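Local atomic coordinates of protection of telomeres protein 1 (Schizosaccharomyces pombe, PDB entry 1QZG), a protein that binds single-stranded telomeric DNA, protects the 3' overhang at chromosome ends and regulates telomerase and telomere length, the present chain being its N-terminal, OB-fold DNA-binding portion. Residues T64-T69 against H88-Q93; D96-K101 against F129-W134; N42-L47 against L109-L114. All blocks are in the same frame, centred on the assembly; numbering follows the deposited sequence.

In the fold
The three contacts belong to one OB-fold barrel. Interaction 3 joins strand 43-59 to strand 112-117 and to the end of strand 106-109, and interaction 1, nested within the loop that interaction 3 closes, pairs strands 67-74 and 85-91. Interaction 2 lays the chain after strand 85-91 over strand 129-133. Ser91 OG and Asp96 OD1, 2.8 Å apart, link interactions 1 and 2; His110 N and Arg130 O, probably hydrogen-bonded at 2.9 Å, link interactions 2 and 3; Leu89 CD2 meets Ile112 CD1 between interactions 1 and 3. Interactions 1 and 3 touch the DNA, whereas the nearest atom of interaction 2 is about 7 Å from the bound nucleic acid. His88 of interaction 1 contacts the thymidine phosphate.

Interaction 1 (T64-T69 against H88-Q93); sequences TKDWVT and HLFSKQ. With TMP (thymidine-5'-phosphate), chain E; nucleotides of chain A.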
loop_
_atom_site.group_PDB
_atom_site.type_symbol
_atom_site.label_atom_id
_atom_site.label_comp_id
_atom_site.label_asym_id
_atom_site.label_seq_id
_atom_site.Cartn_x
_atom_site.Cartn_y
_atom_site.Cartn_z
ATOM N N THR C 64 19.729 -8.510 10.406
ATOM C CA THR C 64 19.309 -9.875 10.148
ATOM C C THR C 64 19.266 -10.151 8.658
ATOM O O THR C 64 18.930 -11.246 8.223
ATOM C CB THR C 64 17.946 -10.155 10.783
ATOM O OG1 THR C 64 17.011 -9.139 10.396
ATOM C CG2 THR C 64 18.075 -10.167 12.294
ATOM N N LYS C 65 19.621 -9.139 7.876
ATOM C CA LYS C 65 19.672 -9.274 6.431
ATOM C C LYS C 65 18.383 -9.778 5.797
ATOM O O LYS C 65 18.427 -10.640 4.930
ATOM C CB LYS C 65 20.831 -10.206 6.050
ATOM C CG LYS C 65 22.179 -9.763 6.617
ATOM C CD LYS C 65 23.303 -10.722 6.245
ATOM C CE LYS C 65 24.627 -10.247 6.831
ATOM N NZ LYS C 65 25.716 -11.255 6.667
ATOM N N ASP C 66 17.243 -9.235 6.214
ATOM C CA ASP C 66 15.966 -9.661 5.648
ATOM C C ASP C 66 15.799 -9.188 4.223
ATOM O O ASP C 66 16.425 -8.216 3.805
ATOM C CB ASP C 66 14.778 -9.095 6.446
ATOM C CG ASP C 66 14.836 -9.439 7.909
ATOM O OD1 ASP C 66 15.653 -10.309 8.289
ATOM O OD2 ASP C 66 14.059 -8.833 8.682
ATOM N N TRP C 67 14.965 -9.904 3.479
ATOM C CA TRP C 67 14.639 -9.469 2.145
ATOM C C TRP C 67 13.861 -8.175 2.351
ATOM O O TRP C 67 13.086 -8.074 3.302
ATOM C CB TRP C 67 13.771 -10.490 1.426
ATOM C CG TRP C 67 14.562 -11.638 0.944
ATOM C CD1 TRP C 67 14.803 -12.794 1.616
ATOM C CD2 TRP C 67 15.280 -11.733 -0.294
ATOM N NE1 TRP C 67 15.628 -13.609 0.885
ATOM C CE2 TRP C 67 15.937 -12.982 -0.295
ATOM C CE3 TRP C 67 15.437 -10.881 -1.400
ATOM C CZ2 TRP C 67 16.745 -13.404 -1.358
ATOM C CZ3 TRP C 67 16.240 -11.304 -2.460
ATOM C CH2 TRP C 67 16.884 -12.554 -2.425
ATOM N N VAL C 68 14.071 -7.180 1.498
ATOM C CA VAL C 68 13.361 -5.919 1.691
ATOM C C VAL C 68 12.939 -5.240 0.403
ATOM O O VAL C 68 13.633 -5.324 -0.611
ATOM C CB VAL C 68 14.231 -4.943 2.549
ATOM C CG1 VAL C 68 15.561 -4.685 1.848
ATOM C CG2 VAL C 68 13.507 -3.626 2.806
ATOM N N THR C 69 11.797 -4.578 0.476
ATOM C CA THR C 69 11.274 -3.826 -0.638
ATOM C C THR C 69 10.664 -2.582 -0.009
ATOM O O THR C 69 10.065 -2.647 1.069
ATOM C CB THR C 69 10.205 -4.615 -1.429
ATOM O OG1 THR C 69 9.879 -3.889 -2.624
ATOM C CG2 THR C 69 8.953 -4.813 -0.590
ATOM N N HIS C 88 8.611 0.120 4.535
ATOM C CA HIS C 88 9.601 -0.913 4.262
ATOM C C HIS C 88 8.954 -2.249 4.556
ATOM O O HIS C 88 8.451 -2.469 5.663
ATOM C CB HIS C 88 10.836 -0.756 5.153
ATOM C CG HIS C 88 11.618 0.486 4.883
ATOM N ND1 HIS C 88 12.161 0.767 3.648
ATOM C CD2 HIS C 88 11.936 1.533 5.681
ATOM C CE1 HIS C 88 12.777 1.933 3.695
ATOM N NE2 HIS C 88 12.656 2.420 4.917
ATOM N N LEU C 89 8.954 -3.070 3.504
ATOM C CA LEU C 89 8.395 -4.406 3.663
ATOM C C LEU C 89 9.537 -5.408 3.792
ATOM O O LEU C 89 10.407 -5.439 2.922
ATOM C CB LEU C 89 7.524 -4.737 2.464
ATOM C CG LEU C 89 6.374 -3.758 2.262
ATOM C CD1 LEU C 89 5.648 -4.013 0.951
ATOM C CD2 LEU C 89 5.417 -3.836 3.436
ATOM N N PHE C 90 9.540 -6.215 4.849
ATOM C CA PHE C 90 10.613 -7.184 5.067
ATOM C C PHE C 90 10.121 -8.608 5.115
ATOM O O PHE C 90 8.951 -8.876 5.390
ATOM C CB PHE C 90 11.324 -6.931 6.399
ATOM C CG PHE C 90 12.013 -5.599 6.498
ATOM C CD1 PHE C 90 11.377 -4.512 7.091
ATOM C CD2 PHE C 90 13.318 -5.448 6.045
ATOM C CE1 PHE C 90 12.042 -3.294 7.242
ATOM C CE2 PHE C 90 13.992 -4.232 6.190
ATOM C CZ PHE C 90 13.354 -3.154 6.790
ATOM N N SER C 91 11.035 -9.535 4.861
ATOM C CA SER C 91 10.705 -10.937 4.960
ATOM C C SER C 91 11.921 -11.711 5.436
ATOM O O SER C 91 13.022 -11.549 4.905
ATOM C CB SER C 91 10.229 -11.508 3.637
ATOM O OG SER C 91 9.857 -12.864 3.845
ATOM N N LYS C 92 11.702 -12.533 6.456
ATOM C CA LYS C 92 12.740 -13.366 7.046
ATOM C C LYS C 92 12.466 -14.804 6.619
ATOM O O LYS C 92 13.121 -15.732 7.092
ATOM C CB LYS C 92 12.673 -13.294 8.574
ATOM C CG LYS C 92 12.784 -11.911 9.164
ATOM C CD LYS C 92 12.576 -11.962 10.670
ATOM C CE LYS C 92 12.737 -10.589 11.311
ATOM N NZ LYS C 92 14.093 -10.004 11.083
ATOM N N GLN C 93 11.490 -14.983 5.734
ATOM C CA GLN C 93 11.110 -16.313 5.262
ATOM C C GLN C 93 11.283 -16.461 3.751
ATOM O O GLN C 93 10.482 -17.114 3.081
ATOM C CB GLN C 93 9.651 -16.604 5.659
ATOM C CG GLN C 93 8.658 -15.512 5.238
ATOM C CD GLN C 93 7.217 -15.793 5.668
ATOM O OE1 GLN C 93 6.943 -16.078 6.835
ATOM N NE2 GLN C 93 6.292 -15.695 4.723
HETATM C "C1'" TMP E . 17.887 4.865 5.190
HETATM N N1 TMP E . 17.170 4.486 6.410
HETATM C C2 TMP E . 15.802 4.356 6.378
HETATM O O2 TMP E . 15.137 4.543 5.373
HETATM N N3 TMP E . 15.236 3.997 7.577
HETATM C C4 TMP E . 15.888 3.760 8.774
HETATM O O4 TMP E . 15.241 3.465 9.777
HETATM C C5 TMP E . 17.325 3.901 8.729
HETATM C C5M TMP E . 18.121 3.644 9.970
HETATM C C6 TMP E . 17.881 4.255 7.566
ATOM P P DT A 4 20.989 -1.082 11.351
ATOM O OP1 DT A 4 22.468 -1.051 11.479
ATOM O OP2 DT A 4 20.255 0.150 10.960
ATOM O "O5'" DT A 4 20.671 -2.205 10.280
ATOM C "C5'" DT A 4 20.000 -1.885 9.089
ATOM C "C4'" DT A 4 19.821 -3.133 8.263
ATOM O "O4'" DT A 4 18.844 -4.007 8.887
ATOM C "C3'" DT A 4 19.287 -2.827 6.871
ATOM O "O3'" DT A 4 20.079 -3.489 5.893
ATOM C "C2'" DT A 4 17.854 -3.327 6.897
ATOM C "C1'" DT A 4 17.919 -4.449 7.911
ATOM N N1 DT A 4 16.630 -4.745 8.576
ATOM C C2 DT A 4 16.132 -6.022 8.453
ATOM O O2 DT A 4 16.723 -6.909 7.870
ATOM N N3 DT A 4 14.906 -6.225 9.037
ATOM C C4 DT A 4 14.147 -5.297 9.721
ATOM O O4 DT A 4 13.041 -5.612 10.158
ATOM C C5 DT A 4 14.740 -3.986 9.848
ATOM C C7 DT A 4 13.998 -2.932 10.605
ATOM C C6 DT A 4 15.938 -3.775 9.276
ATOM P P DT A 3 16.148 0.417 14.458
ATOM O OP1 DT A 3 15.866 1.434 15.502
ATOM O OP2 DT A 3 16.681 0.845 13.142
ATOM O "O5'" DT A 3 17.179 -0.590 15.133
ATOM C "C5'" DT A 3 17.231 -1.951 14.767
ATOM C "C4'" DT A 3 18.609 -2.310 14.263
ATOM O "O4'" DT A 3 18.623 -3.736 14.066
ATOM C "C3'" DT A 3 18.938 -1.722 12.894
ATOM O "O3'" DT A 3 20.365 -1.683 12.711
ATOM C "C2'" DT A 3 18.266 -2.707 11.958
ATOM C "C1'" DT A 3 18.436 -4.036 12.690
ATOM N N1 DT A 3 17.283 -4.945 12.607
ATOM C C2 DT A 3 17.451 -6.130 11.943
ATOM O O2 DT A 3 18.486 -6.425 11.373
ATOM N N3 DT A 3 16.357 -6.959 11.969
ATOM C C4 DT A 3 15.136 -6.713 12.572
ATOM O O4 DT A 3 14.253 -7.566 12.534
ATOM C C5 DT A 3 15.018 -5.428 13.219
ATOM C C7 DT A 3 13.723 -5.056 13.868
ATOM C C6 DT A 3 16.084 -4.618 13.206
#
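Lys92 NZ reaches Asp66 OD2 at 2.7 Å, a salt bridge on the syn lone pair of that oxygen, where a β-hairpin of the OB-fold barrel meets the DNA. Its last torsion bends the lysine (chi4 -60°), and the same NZ donates to O4 of DT3 of chain A. Asp66 OD2 also accepts from N3 of DT4 of chain A at 2.8 Å in a nearly straight bond (171°), while Asp66 N donates to O2 of that base. The other carboxylate oxygen, OD1, is met from above the carboxylate plane by Thr64 OG1 (2.8 Å). Thr64 in turn grips DT3, its N donating to O2 and its OG1 accepting from N3. With three donors around it, the carboxylate is probably kept ionised.

Along the strands Trp67-Ser91 and Thr69-Leu89 form hydrogen-bonded antiparallel pairs; Val68-Phe90 between them is non-hydrogen-bonded. The base of DT4 covers one face of the Phe90 ring, its C4 3.5 Å above the plane and over the centre, and Val68 CG2 lies alongside at Phe90 CE2. Farther along, His88 NE2 donates to O2 of the thymidine phosphate at 3.3 Å, its ND1 being bonded to Thr70. On the sheet face opposite Phe90, Thr69 CG2 presses on Leu89 CB at 3.4 Å, tighter than ordinary carbon contact.

Interaction 2 (D96-K101 against F129-W134); sequences DLPVIK and FRYALW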
loop_
_atom_site.group_PDB
_atom_site.type_symbol
_atom_site.label_atom_id
_atom_site.label_comp_id
_atom_site.label_asym_id
_atom_site.label_seq_id
_atom_site.Cartn_x
_atom_site.Cartn_y
_atom_site.Cartn_z
ATOM N N ASP C 96 9.388 -13.389 -0.539
ATOM C CA ASP C 96 7.994 -13.548 -0.915
ATOM C C ASP C 96 7.278 -12.203 -0.836
ATOM O O ASP C 96 6.071 -12.133 -0.598
ATOM C CB ASP C 96 7.308 -14.566 -0.004
ATOM C CG ASP C 96 7.391 -14.194 1.461
ATOM O OD1 ASP C 96 7.940 -13.116 1.790
ATOM O OD2 ASP C 96 6.901 -14.990 2.285
ATOM N N LEU C 97 8.038 -11.136 -1.056
ATOM C CA LEU C 97 7.506 -9.779 -1.013
ATOM C C LEU C 97 6.780 -9.427 -2.297
ATOM O O LEU C 97 6.976 -10.075 -3.331
ATOM C CB LEU C 97 8.650 -8.784 -0.806
ATOM C CG LEU C 97 9.496 -9.019 0.444
ATOM C CD1 LEU C 97 10.703 -8.113 0.424
ATOM C CD2 LEU C 97 8.653 -8.781 1.687
ATOM N N PRO C 98 5.925 -8.384 -2.248
ATOM C CA PRO C 98 5.184 -7.952 -3.428
ATOM C C PRO C 98 6.162 -7.690 -4.558
ATOM O O PRO C 98 7.212 -7.090 -4.344
ATOM C CB PRO C 98 4.520 -6.650 -2.967
ATOM C CG PRO C 98 4.266 -6.898 -1.520
ATOM C CD PRO C 98 5.552 -7.580 -1.068
ATOM N N VAL C 99 5.825 -8.154 -5.753
ATOM C CA VAL C 99 6.665 -7.921 -6.912
ATOM C C VAL C 99 5.930 -6.828 -7.669
ATOM O O VAL C 99 4.943 -7.082 -8.355
ATOM C CB VAL C 99 6.796 -9.176 -7.801
ATOM C CG1 VAL C 99 7.551 -8.823 -9.074
ATOM C CG2 VAL C 99 7.520 -10.275 -7.041
ATOM N N ILE C 100 6.410 -5.603 -7.516
ATOM C CA ILE C 100 5.787 -4.458 -8.149
ATOM C C ILE C 100 6.429 -4.149 -9.475
ATOM O O ILE C 100 7.654 -4.136 -9.595
ATOM C CB ILE C 100 5.878 -3.247 -7.219
ATOM C CG1 ILE C 100 5.105 -3.568 -5.933
ATOM C CG2 ILE C 100 5.344 -1.998 -7.917
ATOM C CD1 ILE C 100 5.394 -2.644 -4.788
ATOM N N LYS C 101 5.609 -3.884 -10.481
ATOM C CA LYS C 101 6.186 -3.599 -11.774
ATOM C C LYS C 101 6.196 -2.123 -12.135
ATOM O O LYS C 101 7.108 -1.664 -12.814
ATOM C CB LYS C 101 5.487 -4.409 -12.858
ATOM C CG LYS C 101 6.323 -4.500 -14.116
ATOM C CD LYS C 101 5.739 -5.475 -15.107
ATOM C CE LYS C 101 5.963 -4.949 -16.509
ATOM N NZ LYS C 101 5.496 -5.884 -17.553
ATOM N N PHE C 129 2.954 -9.966 7.847
ATOM C CA PHE C 129 2.113 -9.130 6.991
ATOM C C PHE C 129 1.664 -9.867 5.738
ATOM O O PHE C 129 2.343 -10.775 5.247
ATOM C CB PHE C 129 2.828 -7.857 6.586
ATOM C CG PHE C 129 3.658 -7.938 5.335
ATOM C CD1 PHE C 129 3.125 -7.526 4.111
ATOM C CD2 PHE C 129 4.975 -8.391 5.374
ATOM C CE1 PHE C 129 3.893 -7.559 2.941
ATOM C CE2 PHE C 129 5.758 -8.429 4.218
ATOM C CZ PHE C 129 5.217 -8.009 2.996
ATOM N N ARG C 130 0.511 -9.460 5.215
ATOM C CA ARG C 130 -0.066 -10.035 4.012
ATOM C C ARG C 130 -0.348 -8.899 3.042
ATOM O O ARG C 130 -0.319 -7.723 3.431
ATOM C CB ARG C 130 -1.367 -10.763 4.350
ATOM C CG ARG C 130 -1.189 -11.948 5.294
ATOM C CD ARG C 130 -0.418 -13.073 4.623
ATOM N NE ARG C 130 -0.198 -14.205 5.521
ATOM C CZ ARG C 130 0.972 -14.499 6.085
ATOM N NH1 ARG C 130 2.039 -13.746 5.846
ATOM N NH2 ARG C 130 1.076 -15.544 6.891
ATOM N N TYR C 131 -0.617 -9.230 1.783
ATOM C CA TYR C 131 -0.890 -8.195 0.799
ATOM C C TYR C 131 -1.664 -8.673 -0.423
ATOM O O TYR C 131 -1.766 -9.880 -0.689
ATOM C CB TYR C 131 0.426 -7.558 0.330
ATOM C CG TYR C 131 1.169 -8.370 -0.712
ATOM C CD1 TYR C 131 0.980 -8.135 -2.072
ATOM C CD2 TYR C 131 2.035 -9.402 -0.336
ATOM C CE1 TYR C 131 1.631 -8.905 -3.038
ATOM C CE2 TYR C 131 2.691 -10.184 -1.296
ATOM C CZ TYR C 131 2.481 -9.926 -2.641
ATOM O OH TYR C 131 3.112 -10.683 -3.590
ATOM N N ALA C 132 -2.230 -7.703 -1.136
ATOM C CA ALA C 132 -2.951 -7.938 -2.380
ATOM C C ALA C 132 -2.441 -6.826 -3.294
ATOM O O ALA C 132 -2.344 -5.657 -2.887
ATOM C CB ALA C 132 -4.464 -7.822 -2.170
ATOM N N LEU C 133 -2.104 -7.197 -4.524
ATOM C CA LEU C 133 -1.572 -6.263 -5.508
ATOM C C LEU C 133 -2.417 -6.344 -6.791
ATOM O O LEU C 133 -2.719 -7.434 -7.267
ATOM C CB LEU C 133 -0.130 -6.658 -5.823
ATOM C CG LEU C 133 0.971 -5.655 -6.154
ATOM C CD1 LEU C 133 1.598 -5.997 -7.495
ATOM C CD2 LEU C 133 0.421 -4.254 -6.140
ATOM N N TRP C 134 -2.799 -5.196 -7.340
ATOM C CA TRP C 134 -3.611 -5.147 -8.562
ATOM C C TRP C 134 -2.842 -4.570 -9.742
ATOM O O TRP C 134 -1.782 -3.956 -9.573
ATOM C CB TRP C 134 -4.873 -4.301 -8.339
ATOM C CG TRP C 134 -5.939 -4.993 -7.552
ATOM C CD1 TRP C 134 -7.002 -5.694 -8.049
ATOM C CD2 TRP C 134 -6.040 -5.072 -6.121
ATOM N NE1 TRP C 134 -7.758 -6.202 -7.017
ATOM C CE2 TRP C 134 -7.192 -5.834 -5.825
ATOM C CE3 TRP C 134 -5.271 -4.570 -5.064
ATOM C CZ2 TRP C 134 -7.591 -6.111 -4.508
ATOM C CZ3 TRP C 134 -5.668 -4.844 -3.753
ATOM C CH2 TRP C 134 -6.819 -5.604 -3.491
#
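From Asp96 to Val99 the irregular backbone runs 30° from the direction of strand Phe129-Leu133, and even the nearest CA atoms, those of Pro98 and Leu133, stay 7.3 Å apart, so side chains span the gap. Pro98 makes the central contact: its CG sits 3.3 Å from the centroid of the Tyr131 ring and only 4° off the ring normal, a CH-pi interaction squarely over one face. Tyr131 CG lies between its own backbone N and carbonyl carbon (chi1 80°), which turns one ring face to the proline. Farther out, Pro98 CA lies 3.4 Å from Tyr131 CZ, so the proline spans the ring from its centre to its hydroxyl end. Asp96 O approaches the edge of the same ring near its plane, and Leu133 CB also lies at the edge.

The chain between strands 85-91 and 106-109, where many OB folds carry a helix, is here a loop, and this contact seats it against strand 129-133, whose backbone is bonded to strand 106-109. Phe129 offers its edge: Leu97 CD2 lies in the ring plane, 3.8 Å from Phe129 CZ, and the two side chains cross at about a right angle. Pro98 CD touches that CZ as well, at 4.1 Å. Leu97 packs further on Trp67 and Thr69, whereas Pro98 and Phe129 both rest on Leu89.

Gln148 ties the two segments together, its OE1 bonded to Tyr131 OH and its NE2 to Val99 O, and Arg152 likewise joins them, through a salt bridge to Asp96 OD1 and a hydrogen bond to Phe129 O. Asp96 OD2 accepts from Gln93 NE2. Leu133 CD1 approaches Val99 O at 3.6 Å.

Interaction 3 (N42-L47 against L109-L114); sequences NTIVNL and LHQITL. With nucleotides of chain A.
His110 and Asn46 lie side by side, their ring and amide planes 31° apart as modelled, but the amide oxygen is placed too near the ring, so the exact turn of the amide is doubtful. One face of the imidazole is covered by Gln111 CG, 3.7 Å above the plane and over the centre. A water sits at the edge, in the ring plane, accepting from Asn46 ND2 at 2.9 Å and making a weak bond with His110 NE2. Asn46 ND2 donates besides to Thr28 O on strand 27-30, and so joins that neighbouring strand to the barrel. With an alanine here, Thr28 O would probably be left without this donor and the water bridge to His110 would probably be lost.

On the side of the sheet that carries Ile44, the bent side chain of Gln111 (chi2 -92°) folds back so that NE2 meets Ile44 CG2 at 3.5 Å. Thr113 lies on this side too and turns its hydroxyl to the DNA: OG1 donates to O6 of DG2 of chain A at 2.6 Å, a direct bond to the guanine base. The other face is mostly apolar, though Thr43 shares it. Val45 CG2 meets Leu114 CD1 at 3.7 Å, the side chains crossing at about a right angle, and Leu47 CD1 approaches Ile112 CB.

Paired backbone bonds hold Thr43 to Leu114, Val45 to Ile112 and Leu47 to Leu109. Between the last two, the chain turns a corner at His110 and Gln111. There Gln111, with a positive phi of 85°, and Ile112 both face Val45; Ile112 N donates to Val45 O at 2.8 Å, and Gln111 N donates to the same oxygen only weakly. This G1 β-bulge lies on the antiparallel pairing of strands 43-59 and 112-117, the seam that closes an OB-fold barrel.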
loop_
_atom_site.group_PDB
_atom_site.type_symbol
_atom_site.label_atom_id
_atom_site.label_comp_id
_atom_site.label_asym_id
_atom_site.label_seq_id
_atom_site.Cartn_x
_atom_site.Cartn_y
_atom_site.Cartn_z
ATOM N N ASN C 42 3.894 3.671 18.559
ATOM C CA ASN C 42 3.693 2.862 17.359
ATOM C C ASN C 42 2.330 2.166 17.363
ATOM O O ASN C 42 1.831 1.769 18.416
ATOM C CB ASN C 42 4.782 1.788 17.268
ATOM C CG ASN C 42 6.178 2.369 17.190
ATOM O OD1 ASN C 42 7.168 1.638 17.246
ATOM N ND2 ASN C 42 6.270 3.683 17.058
ATOM N N THR C 43 1.739 2.016 16.180
ATOM C CA THR C 43 0.453 1.339 16.030
ATOM C C THR C 43 0.549 0.397 14.820
ATOM O O THR C 43 1.428 0.563 13.975
ATOM C CB THR C 43 -0.714 2.354 15.802
ATOM O OG1 THR C 43 -0.453 3.149 14.638
ATOM C CG2 THR C 43 -0.874 3.280 17.009
ATOM N N ILE C 44 -0.335 -0.595 14.754
ATOM C CA ILE C 44 -0.358 -1.537 13.641
ATOM C C ILE C 44 -1.615 -1.245 12.826
ATOM O O ILE C 44 -2.714 -1.169 13.371
ATOM C CB ILE C 44 -0.407 -3.001 14.129
ATOM C CG1 ILE C 44 0.756 -3.281 15.084
ATOM C CG2 ILE C 44 -0.321 -3.945 12.937
ATOM C CD1 ILE C 44 0.656 -4.636 15.780
ATOM N N VAL C 45 -1.456 -1.091 11.518
ATOM C CA VAL C 45 -2.593 -0.764 10.665
ATOM C C VAL C 45 -2.637 -1.555 9.371
ATOM O O VAL C 45 -1.725 -2.326 9.056
ATOM C CB VAL C 45 -2.561 0.727 10.260
ATOM C CG1 VAL C 45 -2.460 1.605 11.492
ATOM C CG2 VAL C 45 -1.369 0.986 9.320
ATOM N N ASN C 46 -3.721 -1.344 8.632
ATOM C CA ASN C 46 -3.912 -1.941 7.319
ATOM C C ASN C 46 -3.983 -0.733 6.399
ATOM O O ASN C 46 -4.563 0.289 6.761
ATOM C CB ASN C 46 -5.217 -2.735 7.248
ATOM C CG ASN C 46 -5.228 -3.890 8.204
ATOM O OD1 ASN C 46 -4.249 -4.644 8.296
ATOM N ND2 ASN C 46 -6.324 -4.043 8.935
ATOM N N LEU C 47 -3.392 -0.851 5.218
ATOM C CA LEU C 47 -3.365 0.242 4.268
ATOM C C LEU C 47 -3.813 -0.223 2.894
ATOM O O LEU C 47 -3.738 -1.406 2.560
ATOM C CB LEU C 47 -1.949 0.820 4.194
ATOM C CG LEU C 47 -1.400 1.276 5.553
ATOM C CD1 LEU C 47 0.094 1.513 5.466
ATOM C CD2 LEU C 47 -2.134 2.541 6.008
ATOM N N LEU C 109 -2.130 -3.542 2.080
ATOM C CA LEU C 109 -1.206 -4.117 3.054
ATOM C C LEU C 109 -1.909 -4.405 4.369
ATOM O O LEU C 109 -2.626 -3.556 4.912
ATOM C CB LEU C 109 -0.026 -3.172 3.297
ATOM C CG LEU C 109 0.918 -2.974 2.106
ATOM C CD1 LEU C 109 1.801 -1.734 2.326
ATOM C CD2 LEU C 109 1.799 -4.233 1.956
ATOM N N HIS C 110 -1.723 -5.622 4.867
ATOM C CA HIS C 110 -2.322 -6.034 6.133
ATOM C C HIS C 110 -1.241 -6.249 7.184
ATOM O O HIS C 110 -0.377 -7.103 7.006
ATOM C CB HIS C 110 -3.116 -7.328 5.923
ATOM C CG HIS C 110 -3.744 -7.863 7.161
ATOM N ND1 HIS C 110 -3.537 -9.152 7.601
ATOM C CD2 HIS C 110 -4.566 -7.285 8.070
ATOM C CE1 HIS C 110 -4.201 -9.342 8.726
ATOM N NE2 HIS C 110 -4.831 -8.224 9.031
ATOM N N GLN C 111 -1.287 -5.456 8.256
ATOM C CA GLN C 111 -0.326 -5.573 9.384
ATOM C C GLN C 111 0.963 -4.796 9.141
ATOM O O GLN C 111 2.027 -5.377 8.929
ATOM C CB GLN C 111 -0.030 -7.051 9.713
ATOM C CG GLN C 111 -1.204 -7.788 10.365
ATOM C CD GLN C 111 -1.176 -7.750 11.897
ATOM O OE1 GLN C 111 -0.385 -8.437 12.528
ATOM N NE2 GLN C 111 -2.032 -6.944 12.457
ATOM N N ILE C 112 0.873 -3.472 9.177
ATOM C CA ILE C 112 2.026 -2.612 9.004
ATOM C C ILE C 112 2.169 -1.747 10.251
ATOM O O ILE C 112 1.215 -1.105 10.675
ATOM C CB ILE C 112 1.854 -1.679 7.794
ATOM C CG1 ILE C 112 1.598 -2.503 6.528
ATOM C CG2 ILE C 112 3.070 -0.809 7.647
ATOM C CD1 ILE C 112 2.775 -3.422 6.141
ATOM N N THR C 113 3.351 -1.753 10.847
ATOM C CA THR C 113 3.619 -0.927 12.018
ATOM C C THR C 113 3.928 0.501 11.563
ATOM O O THR C 113 4.703 0.710 10.632
ATOM C CB THR C 113 4.844 -1.434 12.806
ATOM O OG1 THR C 113 4.512 -2.642 13.495
ATOM C CG2 THR C 113 5.296 -0.375 13.833
ATOM N N LEU C 114 3.312 1.481 12.216
ATOM C CA LEU C 114 3.560 2.880 11.906
ATOM C C LEU C 114 4.427 3.402 13.047
ATOM O O LEU C 114 4.091 3.214 14.222
ATOM C CB LEU C 114 2.242 3.661 11.862
ATOM C CG LEU C 114 1.592 4.070 10.537
ATOM C CD1 LEU C 114 1.729 2.991 9.475
ATOM C CD2 LEU C 114 0.125 4.414 10.812
ATOM P P DG A 2 12.070 -1.707 19.287
ATOM O OP1 DG A 2 13.060 -1.553 20.380
ATOM O OP2 DG A 2 10.722 -1.090 19.414
ATOM O "O5'" DG A 2 12.741 -1.194 17.939
ATOM C "C5'" DG A 2 13.853 -1.901 17.401
ATOM C "C4'" DG A 2 13.834 -1.866 15.890
ATOM O "O4'" DG A 2 12.682 -2.569 15.363
ATOM C "C3'" DG A 2 13.812 -0.473 15.270
ATOM O "O3'" DG A 2 14.796 -0.424 14.231
ATOM C "C2'" DG A 2 12.395 -0.344 14.725
ATOM C "C1'" DG A 2 12.054 -1.781 14.370
ATOM N N9 DG A 2 10.635 -2.140 14.351
ATOM C C8 DG A 2 9.660 -1.746 15.237
ATOM N N7 DG A 2 8.492 -2.267 14.976
ATOM C C5 DG A 2 8.703 -3.047 13.844
ATOM C C6 DG A 2 7.800 -3.860 13.103
ATOM O O6 DG A 2 6.605 -4.089 13.323
ATOM N N1 DG A 2 8.425 -4.452 12.010
ATOM C C2 DG A 2 9.748 -4.301 11.682
ATOM N N2 DG A 2 10.154 -4.940 10.572
ATOM N N3 DG A 2 10.605 -3.574 12.382
ATOM C C4 DG A 2 10.015 -2.972 13.438
HETATM O O HOH W 1 -6.547 -6.089 10.958
#